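Local structure of scyllo-inosose 3-dehydrogenase (Thermotoga maritima, 3IP1) at residues Arg51-Lys54 against Pro55-Ile59; Gly134-Arg137 against Pro138-Glu141; Ser192-Glu195 against Pro196-Ala200. The protein catalyses the NAD(+)-dependent oxidation of scyllo-inosose to 3-dehydro-scyllo-inosose, and so probably takes part in myo-inositol degradation. All coordinates share one frame; numbering follows the deposited sequence.

Contact 1 of 3, residues Arg51-Lys54 against Pro55-Ile59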
loop_
_atom_site.group_PDB
_atom_site.type_symbol
_atom_site.label_atom_id
_atom_site.label_comp_id
_atom_site.label_asym_id
_atom_site.label_seq_id
_atom_site.Cartn_x
_atom_site.Cartn_y
_atom_site.Cartn_z
ATOM N N ARG A 51 26.560 -20.843 27.958
ATOM C CA ARG A 51 25.835 -22.102 28.093
ATOM C C ARG A 51 24.569 -22.089 27.268
ATOM O O ARG A 51 23.838 -21.093 27.254
ATOM C CB ARG A 51 25.428 -22.349 29.545
ATOM C CG ARG A 51 26.560 -22.481 30.522
ATOM C CD ARG A 51 26.042 -22.308 31.947
ATOM N NE ARG A 51 25.082 -23.351 32.293
ATOM C CZ ARG A 51 25.413 -24.557 32.755
ATOM N NH1 ARG A 51 26.689 -24.884 32.953
ATOM N NH2 ARG A 51 24.459 -25.435 33.030
ATOM N N ILE A 52 24.321 -23.204 26.585
ATOM C CA ILE A 52 23.038 -23.475 25.970
ATOM C C ILE A 52 22.086 -23.871 27.095
ATOM O O ILE A 52 22.279 -24.889 27.745
ATOM C CB ILE A 52 23.122 -24.625 24.934
ATOM C CG1 ILE A 52 24.169 -24.333 23.840
ATOM C CG2 ILE A 52 21.728 -24.943 24.363
ATOM C CD1 ILE A 52 23.855 -23.139 22.937
ATOM N N GLU A 53 21.077 -23.050 27.328
ATOM C CA GLU A 53 20.144 -23.282 28.419
ATOM C C GLU A 53 18.738 -23.545 27.921
ATOM O O GLU A 53 17.912 -24.094 28.649
ATOM C CB GLU A 53 20.132 -22.079 29.350
ATOM C CG GLU A 53 21.315 -22.064 30.286
ATOM C CD GLU A 53 21.655 -20.672 30.751
ATOM O OE1 GLU A 53 22.271 -20.566 31.832
ATOM O OE2 GLU A 53 21.311 -19.691 30.038
ATOM N N LYS A 54 18.477 -23.117 26.693
ATOM C CA LYS A 54 17.229 -23.402 26.011
ATOM C C LYS A 54 17.587 -24.084 24.707
ATOM O O LYS A 54 18.631 -23.787 24.134
ATOM C CB LYS A 54 16.441 -22.113 25.757
ATOM C CG LYS A 54 15.781 -21.552 27.002
ATOM C CD LYS A 54 15.884 -20.063 27.002
ATOM C CE LYS A 54 14.518 -19.423 27.117
ATOM N NZ LYS A 54 14.485 -18.201 26.233
ATOM N N PRO A 55 16.734 -25.018 24.245
ATOM C CA PRO A 55 17.140 -25.827 23.094
ATOM C C PRO A 55 17.237 -25.042 21.765
ATOM O O PRO A 55 17.709 -25.594 20.768
ATOM C CB PRO A 55 16.077 -26.944 23.028
ATOM C CG PRO A 55 14.997 -26.563 23.988
ATOM C CD PRO A 55 15.536 -25.540 24.930
ATOM N N THR A 56 16.819 -23.775 21.778
ATOM C CA THR A 56 16.812 -22.908 20.581
ATOM C C THR A 56 18.043 -21.999 20.501
ATOM O O THR A 56 18.199 -21.250 19.545
ATOM C CB THR A 56 15.566 -21.997 20.569
ATOM O OG1 THR A 56 15.480 -21.351 21.843
ATOM C CG2 THR A 56 14.286 -22.803 20.343
ATOM N N GLU A 57 18.909 -22.060 21.507
ATOM C CA GLU A 57 20.067 -21.181 21.573
ATOM C C GLU A 57 21.273 -21.690 20.795
ATOM O O GLU A 57 21.423 -22.894 20.564
ATOM C CB GLU A 57 20.453 -20.908 23.033
ATOM C CG GLU A 57 19.404 -20.059 23.758
ATOM C CD GLU A 57 19.687 -19.865 25.252
ATOM O OE1 GLU A 57 20.347 -20.739 25.868
ATOM O OE2 GLU A 57 19.248 -18.828 25.805
ATOM N N ILE A 58 22.115 -20.745 20.387
ATOM C CA ILE A 58 23.419 -21.021 19.788
ATOM C C ILE A 58 24.470 -20.158 20.471
ATOM O O ILE A 58 24.156 -19.127 21.065
ATOM C CB ILE A 58 23.468 -20.689 18.259
ATOM C CG1 ILE A 58 23.212 -19.178 18.026
ATOM C CG2 ILE A 58 22.469 -21.575 17.489
ATOM C CD1 ILE A 58 23.364 -18.671 16.574
ATOM N N ILE A 59 25.715 -20.592 20.360
ATOM C CA ILE A 59 26.864 -19.847 20.834
ATOM C C ILE A 59 27.671 -19.553 19.590
ATOM O O ILE A 59 27.909 -20.441 18.767
ATOM C CB ILE A 59 27.701 -20.685 21.849
ATOM C CG1 ILE A 59 26.901 -20.890 23.148
ATOM C CG2 ILE A 59 29.037 -20.007 22.178
ATOM C CD1 ILE A 59 27.470 -22.020 24.039
#
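Glu57 folds its carboxylate back toward the loop residues Glu53 and Lys54, and its OE1 is gripped by their two successive backbone amides. Glu53 N donates to Glu57 OE1 at 2.8 Å, nearly along the C-O axis and almost straight (167°), while Lys54 N reaches the same oxygen at 3.1 Å from above the carboxylate plane. CG of Glu57 lies anti to its carbonyl carbon (chi1 -68°) and the chain runs extended from there, which carries the acid to the loop. Lys166 adds a salt bridge to Glu57 OE1 and another to Glu53 OE2, probably offsetting the charge of these two neighbouring acids. With an alanine at Glu57, both amides would probably lose their acceptor and Lys166 one carboxylate, and the loop would be freer to shift. On the packed side, CD1 of Ile52 slips over the strand backbone, 3.4 Å from Glu57 O, and meets CG1 of Ile59 at 3.8 Å, with Glu105 and Val104 of strand 98-106 next to these isoleucines. The other side is looser: Lys54 and Pro55 are exposed, and Lys54 passes its CD 3.8 Å from Glu57 OE2 before its bent chain leads away. Glu57 N bonds to Lys54 O at 3.2 Å, closing a type I beta turn that leads into strand 57-66 of the GroES-like domain of zinc-containing alcohol dehydrogenases.

Contact 2 of 3, residues Gly134-Arg137 against Pro138-Glu141. With CD (cadmium ion), chain E.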
loop_
_atom_site.group_PDB
_atom_site.type_symbol
_atom_site.label_atom_id
_atom_site.label_comp_id
_atom_site.label_asym_id
_atom_site.label_seq_id
_atom_site.Cartn_x
_atom_site.Cartn_y
_atom_site.Cartn_z
ATOM N N GLY A 134 8.223 -12.575 20.324
ATOM C CA GLY A 134 7.576 -13.452 19.373
ATOM C C GLY A 134 6.124 -13.742 19.686
ATOM O O GLY A 134 5.438 -14.299 18.851
ATOM N N HIS A 135 5.640 -13.341 20.860
ATOM C CA HIS A 135 4.286 -13.717 21.301
ATOM C C HIS A 135 3.339 -12.558 21.659
ATOM O O HIS A 135 2.108 -12.761 21.760
ATOM C CB HIS A 135 4.327 -14.752 22.459
ATOM C CG HIS A 135 5.077 -14.300 23.677
ATOM N ND1 HIS A 135 4.535 -13.444 24.618
ATOM C CD2 HIS A 135 6.310 -14.625 24.133
ATOM C CE1 HIS A 135 5.415 -13.230 25.579
ATOM N NE2 HIS A 135 6.500 -13.940 25.314
ATOM N N CYS A 136 3.884 -11.358 21.869
ATOM C CA CYS A 136 3.025 -10.227 22.233
ATOM C C CYS A 136 2.192 -9.773 21.023
ATOM O O CYS A 136 2.419 -10.227 19.901
ATOM C CB CYS A 136 3.823 -9.072 22.828
ATOM S SG CYS A 136 4.779 -8.179 21.592
ATOM N N ARG A 137 1.220 -8.896 21.252
ATOM C CA ARG A 137 0.383 -8.426 20.149
ATOM C C ARG A 137 1.182 -7.791 18.992
ATOM O O ARG A 137 1.018 -8.214 17.840
ATOM C CB ARG A 137 -0.744 -7.513 20.646
ATOM C CG ARG A 137 -1.567 -6.895 19.522
ATOM C CD ARG A 137 -3.016 -6.854 19.903
ATOM N NE ARG A 137 -3.848 -6.317 18.827
ATOM C CZ ARG A 137 -5.136 -6.027 18.963
ATOM N NH1 ARG A 137 -5.753 -6.253 20.127
ATOM N NH2 ARG A 137 -5.809 -5.529 17.940
ATOM N N PRO A 138 2.058 -6.796 19.285
ATOM C CA PRO A 138 2.880 -6.291 18.153
ATOM C C PRO A 138 3.682 -7.363 17.424
ATOM O O PRO A 138 3.730 -7.333 16.196
ATOM C CB PRO A 138 3.794 -5.250 18.810
ATOM C CG PRO A 138 2.934 -4.674 19.904
ATOM C CD PRO A 138 2.183 -5.918 20.468
ATOM N N CYS A 139 4.306 -8.301 18.146
ATOM C CA CYS A 139 5.011 -9.420 17.484
ATOM C C CYS A 139 4.062 -10.275 16.623
ATOM O O CYS A 139 4.346 -10.557 15.450
ATOM C CB CYS A 139 5.791 -10.291 18.495
ATOM S SG CYS A 139 7.402 -9.560 19.067
ATOM N N ALA A 140 2.918 -10.640 17.186
ATOM C CA ALA A 140 1.943 -11.456 16.471
ATOM C C ALA A 140 1.335 -10.735 15.267
ATOM O O ALA A 140 0.838 -11.386 14.369
ATOM C CB ALA A 140 0.843 -11.953 17.419
ATOM N N GLU A 141 1.362 -9.404 15.249
ATOM C CA GLU A 141 0.903 -8.657 14.062
ATOM C C GLU A 141 2.054 -8.391 13.090
ATOM O O GLU A 141 1.847 -7.757 12.064
ATOM C CB GLU A 141 0.159 -7.340 14.426
ATOM C CG GLU A 141 -1.113 -7.543 15.269
ATOM C CD GLU A 141 -1.877 -6.244 15.640
ATOM O OE1 GLU A 141 -1.602 -5.171 15.067
ATOM O OE2 GLU A 141 -2.766 -6.310 16.529
HETATM CD CD CD E . 7.022 -9.239 21.489
#
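Cys136 and Cys139 each place SG 2.5 Å from the same cadmium ion, in the site that binds the second zinc of the subunit. Cys133 and Cys147 supply the other two sulfurs. Two backbone amides reach the thiolates in turn. Cys139 N points at Cys136 SG over 3.5 Å in a nearly straight bond (168°), and Gly134 N donates to Cys139 SG at 3.4 Å; such N-H...S bonds are likely to temper the negative charge gathered round the metal. The sulfur of Cys136 sits between its backbone N and carbonyl carbon (chi1 73°), a rotamer that lets it face the metal and the Cys139 amide together. This is the four-cysteine structural metal site of zinc-containing alcohol dehydrogenases, and its Cys136 is also the N-cap of the short helix 137-140. Behind the sulfurs, Ala140 N binds Cys136 O at 2.8 Å and, with the capping bond, sets Cys139 relative to Cys136; Glu141 N to Arg137 O, 2.9 Å, continues the turn. Gly134 adopts a positive phi at which a side chain would press on the preceding carbonyl. Farther out, Arg137 NE meets Glu141 OE2 at the guanidinium edge in a salt bridge modelled at 2.5 Å, a doubtfully short length, the planar groups turned 56° apart. Other subunits border the site: Pro351 of the second and Leu281 of the third pack on Arg137, and Arg113 of the second subunit donates to His135 O.

Contact 3 of 3, residues Ser192-Glu195 against Pro196-Ala200. With CD (cadmium ion), chain F.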
loop_
_atom_site.group_PDB
_atom_site.type_symbol
_atom_site.label_atom_id
_atom_site.label_comp_id
_atom_site.label_asym_id
_atom_site.label_seq_id
_atom_site.Cartn_x
_atom_site.Cartn_y
_atom_site.Cartn_z
ATOM N N SER A 192 29.378 -7.511 10.336
ATOM C CA SER A 192 29.285 -6.630 11.508
ATOM C C SER A 192 28.506 -5.340 11.192
ATOM O O SER A 192 28.025 -4.639 12.102
ATOM C CB SER A 192 30.699 -6.311 12.060
ATOM O OG SER A 192 31.410 -5.391 11.217
ATOM N N LEU A 193 28.357 -5.050 9.903
ATOM C CA LEU A 193 27.666 -3.860 9.449
ATOM C C LEU A 193 26.199 -4.102 9.052
ATOM O O LEU A 193 25.542 -3.184 8.568
ATOM C CB LEU A 193 28.444 -3.245 8.273
ATOM C CG LEU A 193 29.763 -2.573 8.672
ATOM C CD1 LEU A 193 30.764 -2.484 7.514
ATOM C CD2 LEU A 193 29.519 -1.192 9.253
ATOM N N VAL A 194 25.689 -5.324 9.228
ATOM C CA VAL A 194 24.310 -5.618 8.792
ATOM C C VAL A 194 23.290 -4.900 9.686
ATOM O O VAL A 194 22.297 -4.335 9.203
ATOM C CB VAL A 194 24.014 -7.141 8.749
ATOM C CG1 VAL A 194 22.493 -7.405 8.502
ATOM C CG2 VAL A 194 24.883 -7.816 7.686
ATOM N N GLU A 195 23.547 -4.913 10.987
ATOM C CA GLU A 195 22.651 -4.264 11.936
ATOM C C GLU A 195 22.465 -2.755 11.665
ATOM O O GLU A 195 21.335 -2.311 11.458
ATOM C CB GLU A 195 23.075 -4.570 13.388
ATOM C CG GLU A 195 22.052 -4.204 14.467
ATOM C CD GLU A 195 22.172 -2.778 14.982
ATOM O OE1 GLU A 195 23.173 -2.096 14.703
ATOM O OE2 GLU A 195 21.244 -2.322 15.686
ATOM N N PRO A 196 23.554 -1.960 11.660
ATOM C CA PRO A 196 23.304 -0.532 11.353
ATOM C C PRO A 196 22.757 -0.304 9.928
ATOM O O PRO A 196 22.021 0.666 9.693
ATOM C CB PRO A 196 24.690 0.119 11.509
ATOM C CG PRO A 196 25.685 -1.023 11.399
ATOM C CD PRO A 196 24.971 -2.210 12.010
ATOM N N THR A 197 23.113 -1.170 8.983
ATOM C CA THR A 197 22.632 -1.004 7.610
ATOM C C THR A 197 21.127 -1.281 7.577
ATOM O O THR A 197 20.380 -0.623 6.834
ATOM C CB THR A 197 23.411 -1.908 6.592
ATOM O OG1 THR A 197 24.820 -1.593 6.648
ATOM C CG2 THR A 197 22.897 -1.703 5.140
ATOM N N SER A 198 20.694 -2.224 8.426
ATOM C CA SER A 198 19.282 -2.612 8.535
ATOM C C SER A 198 18.443 -1.569 9.245
ATOM O O SER A 198 17.243 -1.460 8.982
ATOM C CB SER A 198 19.154 -3.969 9.253
ATOM O OG SER A 198 19.748 -5.000 8.471
ATOM N N VAL A 199 19.057 -0.818 10.159
ATOM C CA VAL A 199 18.394 0.341 10.753
ATOM C C VAL A 199 18.024 1.346 9.644
ATOM O O VAL A 199 16.879 1.800 9.578
ATOM C CB VAL A 199 19.282 1.028 11.834
ATOM C CG1 VAL A 199 18.722 2.405 12.214
ATOM C CG2 VAL A 199 19.428 0.129 13.093
ATOM N N ALA A 200 18.998 1.700 8.805
ATOM C CA ALA A 200 18.782 2.573 7.653
ATOM C C ALA A 200 17.748 1.966 6.702
ATOM O O ALA A 200 16.837 2.648 6.230
ATOM C CB ALA A 200 20.100 2.802 6.904
HETATM CD CD CD F . 23.915 -0.103 16.372
HETATM O O HOH W 1 22.973 1.202 14.649
#
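Thr197 and Ser198 turn their hydroxyls back onto the carbonyls of Leu193 and Val194 in the first turn of helix 194-207, the helix that brings Glu195 to the metal site of the first zinc. Hydrogen bonds make up most of the contact. Leu193 O accepts from Thr197 OG1 at 2.6 Å and from Thr197 N at 3.2 Å, the two donors arriving from opposite faces of the carbonyl plane. Val194 O is held likewise, by Ser198 OG at 2.7 Å and Ser198 N at 2.8 Å, the hydroxyl lying well above the plane. In both residues the oxygen stands anti to the carbonyl carbon (chi1 -58° in Thr197, -65° in Ser198), which brings it within reach of the carbonyl four residues earlier; these buried hydroxyls thus find an acceptor inside their own helix. Val199 N bonds to Glu195 O, continuing the helical pattern. Apolar contact is lighter: CD2 of Leu193 lies 4.4 Å from CG of Pro196. Phe350 and Val353 of helix 349-358 cover the Ser198 side, while Ile225 of helix 224-235, which probably binds NAD(+), as in related dehydrogenases, touches Val199. Metal coordination is left to Glu195, whose neighbours at the ion are His97 and Glu98. The chain of Glu195 bends at chi2 (-88°), and Glu195 OE1 binds the cadmium ion at 2.7 Å, with water 1 on the same ion at 2.4 Å.

How the contacts relate
Along the chain the three contacts come in series, none nesting in or crossing another, and each is closed within one unbroken stretch. Contact 1 turns the loop after strand 40-47 into strand 57-66. Contact 2 follows strand 130-131 and closes the loop leading into helix 137-140, at the four-cysteine metal site and next to other subunits. Contact 3 starts helix 194-207 at the other metal site, near helix 224-235 of the nucleotide-binding part. The centres lie about 22 to 25 Å apart and no two contacts touch; contacts 1 and 2 come closest, with nearest atoms about 9 Å apart. Contact 3 lies deepest, its centre about 5 Å from the chain centre.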